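Local coordinates for protein 5'-tyrosyl-DNA phosphodiesterase (Caenorhabditis elegans, PDB 4GEW) that belongs to the endonuclease/exonuclease/phosphatase family, with a DNase I-like fold, and also carries a UBA-like domain, at residues F301-F306 against H315-R320; G269-L274 against R320-Y325; F306-K311 against D352-N357. All coordinates share one frame; numbering follows the deposited sequence.

Contact 1: residues F301-F306 against H315-R320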
loop_
_atom_site.group_PDB
_atom_site.type_symbol
_atom_site.label_atom_id
_atom_site.label_comp_id
_atom_site.label_asym_id
_atom_site.label_seq_id
_atom_site.Cartn_x
_atom_site.Cartn_y
_atom_site.Cartn_z
ATOM N N PHE A 301 23.428 -23.118 -9.603
ATOM C CA PHE A 301 24.178 -23.125 -8.349
ATOM C C PHE A 301 25.248 -22.034 -8.260
ATOM O O PHE A 301 26.025 -21.827 -9.192
ATOM C CB PHE A 301 24.736 -24.523 -8.068
ATOM C CG PHE A 301 23.665 -25.575 -7.992
ATOM C CD1 PHE A 301 22.820 -25.640 -6.893
ATOM C CD2 PHE A 301 23.472 -26.471 -9.032
ATOM C CE1 PHE A 301 21.817 -26.587 -6.826
ATOM C CE2 PHE A 301 22.468 -27.423 -8.972
ATOM C CZ PHE A 301 21.638 -27.481 -7.869
ATOM N N THR A 302 25.263 -21.336 -7.126
ATOM C CA THR A 302 26.137 -20.183 -6.927
ATOM C C THR A 302 27.243 -20.485 -5.914
ATOM O O THR A 302 28.207 -19.730 -5.786
ATOM C CB THR A 302 25.334 -18.975 -6.431
ATOM O OG1 THR A 302 24.776 -19.266 -5.140
ATOM C CG2 THR A 302 24.205 -18.667 -7.392
ATOM N N TRP A 303 27.082 -21.582 -5.184
ATOM C CA TRP A 303 28.099 -22.063 -4.265
ATOM C C TRP A 303 28.228 -23.562 -4.518
ATOM O O TRP A 303 27.357 -24.335 -4.136
ATOM C CB TRP A 303 27.675 -21.778 -2.826
ATOM C CG TRP A 303 28.729 -22.031 -1.793
ATOM C CD1 TRP A 303 29.727 -21.181 -1.414
ATOM C CD2 TRP A 303 28.868 -23.200 -0.977
ATOM N NE1 TRP A 303 30.489 -21.755 -0.422
ATOM C CE2 TRP A 303 29.982 -22.996 -0.138
ATOM C CE3 TRP A 303 28.163 -24.404 -0.879
ATOM C CZ2 TRP A 303 30.409 -23.951 0.784
ATOM C CZ3 TRP A 303 28.585 -25.348 0.037
ATOM C CH2 TRP A 303 29.697 -25.117 0.857
ATOM N N ASP A 304 29.313 -23.959 -5.177
ATOM C CA ASP A 304 29.444 -25.305 -5.733
ATOM C C ASP A 304 30.853 -25.851 -5.493
ATOM O O ASP A 304 31.785 -25.510 -6.221
ATOM C CB ASP A 304 29.154 -25.249 -7.245
ATOM C CG ASP A 304 29.092 -26.622 -7.896
ATOM O OD1 ASP A 304 29.472 -27.619 -7.253
ATOM O OD2 ASP A 304 28.667 -26.706 -9.068
ATOM N N THR A 305 31.004 -26.711 -4.488
ATOM C CA THR A 305 32.319 -27.250 -4.149
ATOM C C THR A 305 32.757 -28.381 -5.079
ATOM O O THR A 305 33.903 -28.828 -5.012
ATOM C CB THR A 305 32.391 -27.743 -2.686
ATOM O OG1 THR A 305 31.527 -28.874 -2.520
ATOM C CG2 THR A 305 31.979 -26.633 -1.726
ATOM N N PHE A 306 31.841 -28.850 -5.925
ATOM C CA PHE A 306 32.186 -29.794 -6.992
ATOM C C PHE A 306 33.037 -29.086 -8.048
ATOM O O PHE A 306 33.878 -29.706 -8.698
ATOM C CB PHE A 306 30.924 -30.329 -7.685
ATOM C CG PHE A 306 30.121 -31.301 -6.860
ATOM C CD1 PHE A 306 28.986 -30.884 -6.186
ATOM C CD2 PHE A 306 30.483 -32.636 -6.788
ATOM C CE1 PHE A 306 28.230 -31.784 -5.442
ATOM C CE2 PHE A 306 29.737 -33.536 -6.041
ATOM C CZ PHE A 306 28.607 -33.105 -5.372
ATOM N N HIS A 315 32.869 -34.787 0.620
ATOM C CA HIS A 315 31.841 -34.881 -0.405
ATOM C C HIS A 315 31.507 -33.490 -0.921
ATOM O O HIS A 315 31.462 -32.529 -0.151
ATOM C CB HIS A 315 30.578 -35.555 0.145
ATOM C CG HIS A 315 30.734 -37.026 0.370
ATOM N ND1 HIS A 315 29.968 -37.728 1.276
ATOM C CD2 HIS A 315 31.577 -37.927 -0.187
ATOM C CE1 HIS A 315 30.333 -38.998 1.269
ATOM N NE2 HIS A 315 31.308 -39.146 0.390
ATOM N N GLY A 316 31.284 -33.386 -2.226
ATOM C CA GLY A 316 30.879 -32.128 -2.817
ATOM C C GLY A 316 29.541 -31.671 -2.273
ATOM O O GLY A 316 28.736 -32.482 -1.807
ATOM N N ALA A 317 29.315 -30.364 -2.319
ATOM C CA ALA A 317 28.045 -29.774 -1.930
ATOM C C ALA A 317 27.760 -28.657 -2.919
ATOM O O ALA A 317 28.693 -28.102 -3.494
ATOM C CB ALA A 317 28.137 -29.217 -0.529
ATOM N N LYS A 318 26.485 -28.330 -3.125
ATOM C CA LYS A 318 26.116 -27.231 -4.017
ATOM C C LYS A 318 24.732 -26.662 -3.711
ATOM O O LYS A 318 23.790 -27.401 -3.427
ATOM C CB LYS A 318 26.229 -27.639 -5.492
ATOM C CG LYS A 318 25.328 -28.784 -5.915
ATOM C CD LYS A 318 25.450 -29.067 -7.414
ATOM C CE LYS A 318 24.631 -30.284 -7.802
ATOM N NZ LYS A 318 24.683 -30.576 -9.261
ATOM N N MET A 319 24.622 -25.338 -3.775
ATOM C CA MET A 319 23.419 -24.634 -3.342
ATOM C C MET A 319 23.192 -23.357 -4.160
ATOM O O MET A 319 24.142 -22.763 -4.678
ATOM C CB MET A 319 23.537 -24.272 -1.856
ATOM C CG MET A 319 23.395 -25.449 -0.887
ATOM S SD MET A 319 21.664 -25.915 -0.660
ATOM C CE MET A 319 21.816 -27.385 0.339
ATOM N N ARG A 320 21.932 -22.946 -4.279
ATOM C CA ARG A 320 21.615 -21.643 -4.852
ATOM C C ARG A 320 21.470 -20.639 -3.712
ATOM O O ARG A 320 20.367 -20.186 -3.387
ATOM C CB ARG A 320 20.349 -21.695 -5.723
ATOM C CG ARG A 320 20.114 -20.418 -6.544
ATOM C CD ARG A 320 19.181 -20.642 -7.734
ATOM N NE ARG A 320 17.777 -20.828 -7.361
ATOM C CZ ARG A 320 16.894 -19.835 -7.243
ATOM N NH1 ARG A 320 17.269 -18.579 -7.446
ATOM N NH2 ARG A 320 15.634 -20.096 -6.917
#

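Contact 2: residues G269-L274 against R320-Y325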
loop_
_atom_site.group_PDB
_atom_site.type_symbol
_atom_site.label_atom_id
_atom_site.label_comp_id
_atom_site.label_asym_id
_atom_site.label_seq_id
_atom_site.Cartn_x
_atom_site.Cartn_y
_atom_site.Cartn_z
ATOM N N GLY A 269 18.142 -8.880 -2.538
ATOM C CA GLY A 269 18.894 -10.116 -2.609
ATOM C C GLY A 269 20.215 -10.095 -1.873
ATOM O O GLY A 269 20.409 -9.325 -0.927
ATOM N N GLY A 270 21.126 -10.950 -2.323
ATOM C CA GLY A 270 22.440 -11.088 -1.727
ATOM C C GLY A 270 22.726 -12.555 -1.465
ATOM O O GLY A 270 22.203 -13.428 -2.164
ATOM N N ASP A 271 23.563 -12.832 -0.467
ATOM C CA ASP A 271 23.783 -14.206 -0.036
ATOM C C ASP A 271 22.687 -14.561 0.965
ATOM O O ASP A 271 22.784 -14.236 2.150
ATOM C CB ASP A 271 25.164 -14.362 0.604
ATOM C CG ASP A 271 25.518 -15.814 0.883
ATOM O OD1 ASP A 271 24.668 -16.704 0.647
ATOM O OD2 ASP A 271 26.647 -16.066 1.351
ATOM N N LEU A 272 21.641 -15.224 0.482
ATOM C CA LEU A 272 20.490 -15.516 1.322
ATOM C C LEU A 272 20.632 -16.858 2.040
ATOM O O LEU A 272 19.828 -17.189 2.913
ATOM C CB LEU A 272 19.204 -15.481 0.495
ATOM C CG LEU A 272 19.006 -14.218 -0.364
ATOM C CD1 LEU A 272 17.620 -14.190 -0.990
ATOM C CD2 LEU A 272 19.253 -12.944 0.426
ATOM N N ASN A 273 21.655 -17.624 1.668
ATOM C CA ASN A 273 21.928 -18.918 2.293
ATOM C C ASN A 273 20.750 -19.880 2.257
ATOM O O ASN A 273 20.631 -20.762 3.106
ATOM C CB ASN A 273 22.399 -18.719 3.735
ATOM C CG ASN A 273 23.876 -18.433 3.819
ATOM O OD1 ASN A 273 24.681 -19.179 3.276
ATOM N ND2 ASN A 273 24.243 -17.340 4.482
ATOM N N LEU A 274 19.886 -19.713 1.261
ATOM C CA LEU A 274 18.621 -20.439 1.215
ATOM C C LEU A 274 18.735 -21.859 0.678
ATOM O O LEU A 274 19.472 -22.127 -0.271
ATOM C CB LEU A 274 17.585 -19.661 0.387
ATOM C CG LEU A 274 16.978 -18.423 1.052
ATOM C CD1 LEU A 274 16.136 -17.630 0.055
ATOM C CD2 LEU A 274 16.150 -18.813 2.270
ATOM N N ARG A 320 21.932 -22.946 -4.279
ATOM C CA ARG A 320 21.615 -21.643 -4.852
ATOM C C ARG A 320 21.470 -20.639 -3.712
ATOM O O ARG A 320 20.367 -20.186 -3.387
ATOM C CB ARG A 320 20.349 -21.695 -5.723
ATOM C CG ARG A 320 20.114 -20.418 -6.544
ATOM C CD ARG A 320 19.181 -20.642 -7.734
ATOM N NE ARG A 320 17.777 -20.828 -7.361
ATOM C CZ ARG A 320 16.894 -19.835 -7.243
ATOM N NH1 ARG A 320 17.269 -18.579 -7.446
ATOM N NH2 ARG A 320 15.634 -20.096 -6.917
ATOM N N PHE A 321 22.600 -20.321 -3.088
ATOM C CA PHE A 321 22.633 -19.462 -1.908
ATOM C C PHE A 321 22.353 -18.005 -2.282
ATOM O O PHE A 321 21.722 -17.262 -1.526
ATOM C CB PHE A 321 24.004 -19.562 -1.236
ATOM C CG PHE A 321 24.150 -20.740 -0.299
ATOM C CD1 PHE A 321 23.034 -21.418 0.171
ATOM C CD2 PHE A 321 25.403 -21.152 0.119
ATOM C CE1 PHE A 321 23.166 -22.488 1.040
ATOM C CE2 PHE A 321 25.546 -22.221 0.991
ATOM C CZ PHE A 321 24.424 -22.892 1.452
ATOM N N ASP A 322 22.838 -17.605 -3.453
ATOM C CA ASP A 322 22.766 -16.218 -3.876
ATOM C C ASP A 322 21.604 -16.020 -4.839
ATOM O O ASP A 322 21.542 -16.662 -5.889
ATOM C CB ASP A 322 24.085 -15.812 -4.517
ATOM C CG ASP A 322 25.277 -16.124 -3.623
ATOM O OD1 ASP A 322 25.605 -15.284 -2.758
ATOM O OD2 ASP A 322 25.879 -17.212 -3.776
ATOM N N ARG A 323 20.666 -15.158 -4.461
ATOM C CA ARG A 323 19.468 -14.939 -5.268
ATOM C C ARG A 323 19.131 -13.460 -5.357
ATOM O O ARG A 323 19.531 -12.667 -4.500
ATOM C CB ARG A 323 18.268 -15.706 -4.696
ATOM C CG ARG A 323 18.569 -17.152 -4.353
ATOM C CD ARG A 323 17.332 -17.925 -3.950
ATOM N NE ARG A 323 17.674 -19.306 -3.627
ATOM C CZ ARG A 323 16.792 -20.294 -3.548
ATOM N NH1 ARG A 323 15.508 -20.055 -3.779
ATOM N NH2 ARG A 323 17.194 -21.523 -3.248
ATOM N N LEU A 324 18.382 -13.102 -6.394
ATOM C CA LEU A 324 17.968 -11.725 -6.599
ATOM C C LEU A 324 16.480 -11.664 -6.913
ATOM O O LEU A 324 15.994 -12.337 -7.831
ATOM C CB LEU A 324 18.772 -11.116 -7.740
ATOM C CG LEU A 324 18.916 -9.602 -7.778
ATOM C CD1 LEU A 324 19.523 -9.073 -6.484
ATOM C CD2 LEU A 324 19.782 -9.232 -8.967
ATOM N N TYR A 325 15.751 -10.862 -6.144
ATOM C CA TYR A 325 14.325 -10.667 -6.390
ATOM C C TYR A 325 14.076 -9.242 -6.871
ATOM O O TYR A 325 14.805 -8.319 -6.510
ATOM C CB TYR A 325 13.513 -10.940 -5.121
ATOM C CG TYR A 325 13.690 -12.336 -4.559
ATOM C CD1 TYR A 325 12.792 -13.355 -4.871
ATOM C CD2 TYR A 325 14.752 -12.634 -3.711
ATOM C CE1 TYR A 325 12.949 -14.641 -4.354
ATOM C CE2 TYR A 325 14.920 -13.921 -3.188
ATOM C CZ TYR A 325 14.018 -14.915 -3.515
ATOM O OH TYR A 325 14.184 -16.181 -2.999
HETATM O O HOH W 1 19.819 -23.562 -2.671
#

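Contact 3: residues F306-K311 against D352-N357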
loop_
_atom_site.group_PDB
_atom_site.type_symbol
_atom_site.label_atom_id
_atom_site.label_comp_id
_atom_site.label_asym_id
_atom_site.label_seq_id
_atom_site.Cartn_x
_atom_site.Cartn_y
_atom_site.Cartn_z
ATOM N N PHE A 306 31.841 -28.850 -5.925
ATOM C CA PHE A 306 32.186 -29.794 -6.992
ATOM C C PHE A 306 33.037 -29.086 -8.048
ATOM O O PHE A 306 33.878 -29.706 -8.698
ATOM C CB PHE A 306 30.924 -30.329 -7.685
ATOM C CG PHE A 306 30.121 -31.301 -6.860
ATOM C CD1 PHE A 306 28.986 -30.884 -6.186
ATOM C CD2 PHE A 306 30.483 -32.636 -6.788
ATOM C CE1 PHE A 306 28.230 -31.784 -5.442
ATOM C CE2 PHE A 306 29.737 -33.536 -6.041
ATOM C CZ PHE A 306 28.607 -33.105 -5.372
ATOM N N LYS A 307 32.795 -27.785 -8.218
ATOM C CA LYS A 307 33.413 -27.003 -9.290
ATOM C C LYS A 307 34.340 -25.909 -8.762
ATOM O O LYS A 307 35.242 -25.458 -9.464
ATOM C CB LYS A 307 32.330 -26.373 -10.175
ATOM C CG LYS A 307 31.639 -27.348 -11.109
ATOM C CD LYS A 307 32.557 -27.730 -12.254
ATOM C CE LYS A 307 31.895 -28.723 -13.195
ATOM N NZ LYS A 307 31.677 -30.044 -12.545
ATOM N N ASN A 308 34.101 -25.476 -7.531
ATOM C CA ASN A 308 34.940 -24.479 -6.881
ATOM C C ASN A 308 35.686 -25.131 -5.717
ATOM O O ASN A 308 35.065 -25.577 -4.748
ATOM C CB ASN A 308 34.077 -23.310 -6.388
ATOM C CG ASN A 308 34.899 -22.138 -5.887
ATOM O OD1 ASN A 308 35.863 -22.313 -5.150
ATOM N ND2 ASN A 308 34.519 -20.931 -6.293
ATOM N N ASP A 309 37.013 -25.192 -5.812
ATOM C CA ASP A 309 37.805 -25.852 -4.777
ATOM C C ASP A 309 38.448 -24.901 -3.772
ATOM O O ASP A 309 39.375 -25.293 -3.062
ATOM C CB ASP A 309 38.867 -26.788 -5.377
ATOM C CG ASP A 309 39.746 -26.103 -6.411
ATOM O OD1 ASP A 309 39.846 -24.852 -6.403
ATOM O OD2 ASP A 309 40.342 -26.827 -7.239
ATOM N N ASN A 310 37.963 -23.664 -3.703
ATOM C CA ASN A 310 38.395 -22.760 -2.639
ATOM C C ASN A 310 38.128 -23.383 -1.269
ATOM O O ASN A 310 38.877 -23.170 -0.317
ATOM C CB ASN A 310 37.708 -21.397 -2.751
ATOM C CG ASN A 310 38.411 -20.465 -3.729
ATOM O OD1 ASN A 310 39.039 -20.910 -4.691
ATOM N ND2 ASN A 310 38.315 -19.161 -3.478
ATOM N N LYS A 311 37.054 -24.160 -1.187
ATOM C CA LYS A 311 36.762 -24.941 0.001
ATOM C C LYS A 311 36.574 -26.398 -0.380
ATOM O O LYS A 311 36.050 -26.702 -1.453
ATOM C CB LYS A 311 35.531 -24.387 0.709
ATOM C CG LYS A 311 35.728 -22.944 1.108
ATOM C CD LYS A 311 34.787 -22.508 2.194
ATOM C CE LYS A 311 34.984 -21.033 2.454
ATOM N NZ LYS A 311 34.121 -20.565 3.559
ATOM N N ASP A 352 34.692 -18.356 -3.013
ATOM C CA ASP A 352 34.040 -19.656 -3.013
ATOM C C ASP A 352 32.625 -19.550 -3.594
ATOM O O ASP A 352 31.970 -20.558 -3.837
ATOM C CB ASP A 352 34.034 -20.280 -1.610
ATOM C CG ASP A 352 33.212 -19.483 -0.615
ATOM O OD1 ASP A 352 32.602 -20.110 0.279
ATOM O OD2 ASP A 352 33.174 -18.238 -0.716
ATOM N N HIS A 353 32.164 -18.323 -3.828
ATOM C CA HIS A 353 30.889 -18.100 -4.500
ATOM C C HIS A 353 31.100 -17.661 -5.938
ATOM O O HIS A 353 32.051 -16.944 -6.248
ATOM C CB HIS A 353 30.094 -16.994 -3.816
ATOM C CG HIS A 353 29.493 -17.388 -2.508
ATOM N ND1 HIS A 353 28.139 -17.597 -2.347
ATOM C CD2 HIS A 353 30.051 -17.578 -1.290
ATOM C CE1 HIS A 353 27.893 -17.917 -1.090
ATOM N NE2 HIS A 353 29.036 -17.911 -0.428
ATOM N N TRP A 354 30.193 -18.074 -6.813
ATOM C CA TRP A 354 30.078 -17.430 -8.104
ATOM C C TRP A 354 29.307 -16.128 -7.889
ATOM O O TRP A 354 28.509 -16.014 -6.958
ATOM C CB TRP A 354 29.338 -18.319 -9.101
ATOM C CG TRP A 354 29.901 -19.719 -9.312
ATOM C CD1 TRP A 354 29.178 -20.865 -9.488
ATOM C CD2 TRP A 354 31.287 -20.109 -9.388
ATOM N NE1 TRP A 354 30.018 -21.936 -9.674
ATOM C CE2 TRP A 354 31.315 -21.500 -9.623
ATOM C CE3 TRP A 354 32.503 -19.417 -9.296
ATOM C CZ2 TRP A 354 32.508 -22.213 -9.758
ATOM C CZ3 TRP A 354 33.685 -20.124 -9.434
ATOM C CH2 TRP A 354 33.680 -21.510 -9.658
ATOM N N ALA A 355 29.561 -15.139 -8.733
ATOM C CA ALA A 355 28.767 -13.921 -8.716
ATOM C C ALA A 355 27.548 -14.136 -9.600
ATOM O O ALA A 355 27.621 -14.842 -10.602
ATOM C CB ALA A 355 29.579 -12.748 -9.226
ATOM N N ILE A 356 26.425 -13.540 -9.225
ATOM C CA ILE A 356 25.256 -13.568 -10.083
ATOM C C ILE A 356 25.098 -12.201 -10.730
ATOM O O ILE A 356 25.387 -11.166 -10.114
ATOM C CB ILE A 356 23.970 -13.984 -9.326
ATOM C CG1 ILE A 356 23.632 -12.987 -8.213
ATOM C CG2 ILE A 356 24.117 -15.392 -8.755
ATOM C CD1 ILE A 356 22.327 -13.317 -7.482
ATOM N N ASN A 357 24.667 -12.209 -11.986
ATOM C CA ASN A 357 24.554 -10.993 -12.770
ATOM C C ASN A 357 23.247 -11.034 -13.537
ATOM O O ASN A 357 23.065 -11.871 -14.425
ATOM C CB ASN A 357 25.735 -10.877 -13.736
ATOM C CG ASN A 357 25.705 -9.595 -14.560
ATOM O OD1 ASN A 357 25.313 -8.531 -14.074
ATOM N ND2 ASN A 357 26.119 -9.695 -15.815
#

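Contact 1: residues F301-F306 against H315-R320
Lys-318 lays its aliphatic chain over the ring of Phe-301, an example of how a charged residue can serve as apolar cover. Its CD sits 3.8 Å from the centroid of the Phe-301 ring and 19° off the normal, a CH-pi contact shifted toward the rim. The lysine reaches there because CG is tucked between the backbone N and the carbonyl carbon (chi1 61°), after which the chain runs extended past CD2 and CE2. The edge of the same phenyl meets the backbone, Phe-301 CD1 standing 3.6 Å from Met-319 C, so a single strand borders both a face and the rim. On this side of the sheet Asp-304 lies alongside Lys-318, pointing the same way, yet the carboxylate and ammonium do not meet. The pairing is a short antiparallel ladder, the paired arms of a hairpin whose connection is long, and it ends in a classic beta bulge: Met-319 O accepts from Thr-302 N at 3.0 Å and from Trp-303 N at 3.2 Å. Trp-303 projects from the other face together with Met-319; its CZ3 comes 3.9 Å from Ala-317 CB, Thr-305 CG2 covers part of one indole face, and NE1 is hydrogen-bonded to Asp-352 OD1. Beyond the ladder a side chain joins the backbone: Thr-305 N donates to Ala-317 O at 2.9 Å and Thr-305 OG1 accepts from Ala-317 N at 2.7 Å. Asp-304 OD1 receives the N-H of Phe-306 in an Asx turn and also lies at the edge of the Phe-306 ring. That ring spreads flat on glycine, with Gly-316 CA 3.6 Å from its centroid and almost over its centre. Asp-22 and Ser-23 of the second subunit pack against Phe-301 and Lys-318, respectively.

Contact 2: residues G269-L274 against R320-Y325
With CG anti to its carbonyl carbon (chi1 -47°) and the chain straight from CG to NE, Arg-323 carries its guanidinium under Leu-274, whose CB lies 3.8 Å above the guanidinium plane. The opposite face is turned to the guanidinium of Arg-320, whose CZ lies over its rim. Arg-320 O lies in the guanidinium plane of Arg-323 and takes a nearly straight 2.8 Å bond from Arg-323 NE, which limits the group's rotation. A water joins the two chains here, donating to Leu-274 O and accepting from Arg-320 N. Asp-276 and Asp-288 form salt bridges with Arg-323 and Arg-320, respectively, and probably offset the likeness of their charges. At the other end Asn-273 brings OD1 3.7 Å above the centre of the Phe-321 ring, amide and ring planes 72° apart, and its ND2 donates to Leu-233 O, helping hold the amide upright. Leu-272 points CD1 at the edge of Tyr-325, 3.5 Å from CE2. The backbones pair antiparallel, Gly-270 and Arg-323 exchanging both N-H to O bonds, and beyond them Leu-272 N donates to Phe-321 O. Gly-269 CA makes a CA-H...O contact of 3.2 Å with Arg-323 O. On the face shared by Asp-271 and Asp-322 their OD1 atoms come within 3.8 Å of each other; OD2 of Asp-271 is held by Asn-126, and that of Asp-322 by Thr-302 and His-353. Asp-271 and Asn-273 belong to the Gly-Asp-x-Asn sequence recurrent in this family, and both hydrogen-bond a bound glycerol, consistent with a polar pocket wall, while the two arginines form a separate charged cluster.

Contact 3: residues F306-K311 against D352-N357
The Ser-Asp-His sequence characteristic of this family, here leading into strand 355-361, is bordered by the irregular loop 306-311, whose Asn-308 lies against Trp-354 and whose Lys-311 reaches Asp-352. Asn-308, its CG anti to the backbone N (chi1 -171°), slides past the benzo part of the Trp-354 indole in the opposite direction. Its ND2 comes 3.3 Å from Trp-354 CZ3, the amide and ring planes 40° apart, and is hydrogen-bonded to Ser-351 O. The other end of that amide shapes the loop itself: Asn-308 OD1 accepts from Asn-310 N at 2.9 Å, an Asx turn that fixes the rotation of the group. Lys-307 adds its CB at the indole edge, 4.2 Å from Trp-354 CZ2. Farther along, Asn-310 packs CB to CB on Asp-352 at 4.0 Å and hydrogen-bonds Phe-349 O through ND2. Lys-311 crosses the Asp-352 side chain at a slant with an extended chain, CE lying 3.4 Å from Asp-352 OD1, and its NZ forms only a long salt bridge of 3.6 Å to the same OD1, for which Trp-303 NE1 is the closer polar partner. No hydrogen bond joins the two segments directly. Next to Asp-352, His-353 turns away from the loop and is hydrogen-bonded to Asp-322 OD2 through ND1, the Asp-His pairing found in DNase I-like folds.

Contact 2 is wholly buried, whereas contact 1 is only partly so and contact 3 joins buried residues to lysines at the surface. Contacts 1 and 2 both use strand 318-327 and meet at Arg-320; one is a bulged ladder trimmed with CH-pi packing, the other a wider-spaced pairing at a glycine corner, dense in charged groups. Contact 3 relies on amide, indole and a long ion pair, but strand 355-361, which it reaches, belongs to the other sheet. The three are tied together by a backbone bond between Trp-354 and Thr-302 and by the indole of Trp-303, which meets the rings of Phe-321 and His-353, so hairpin, Gly-Asp-x-Asn loop and Ser-Asp-His segment converge.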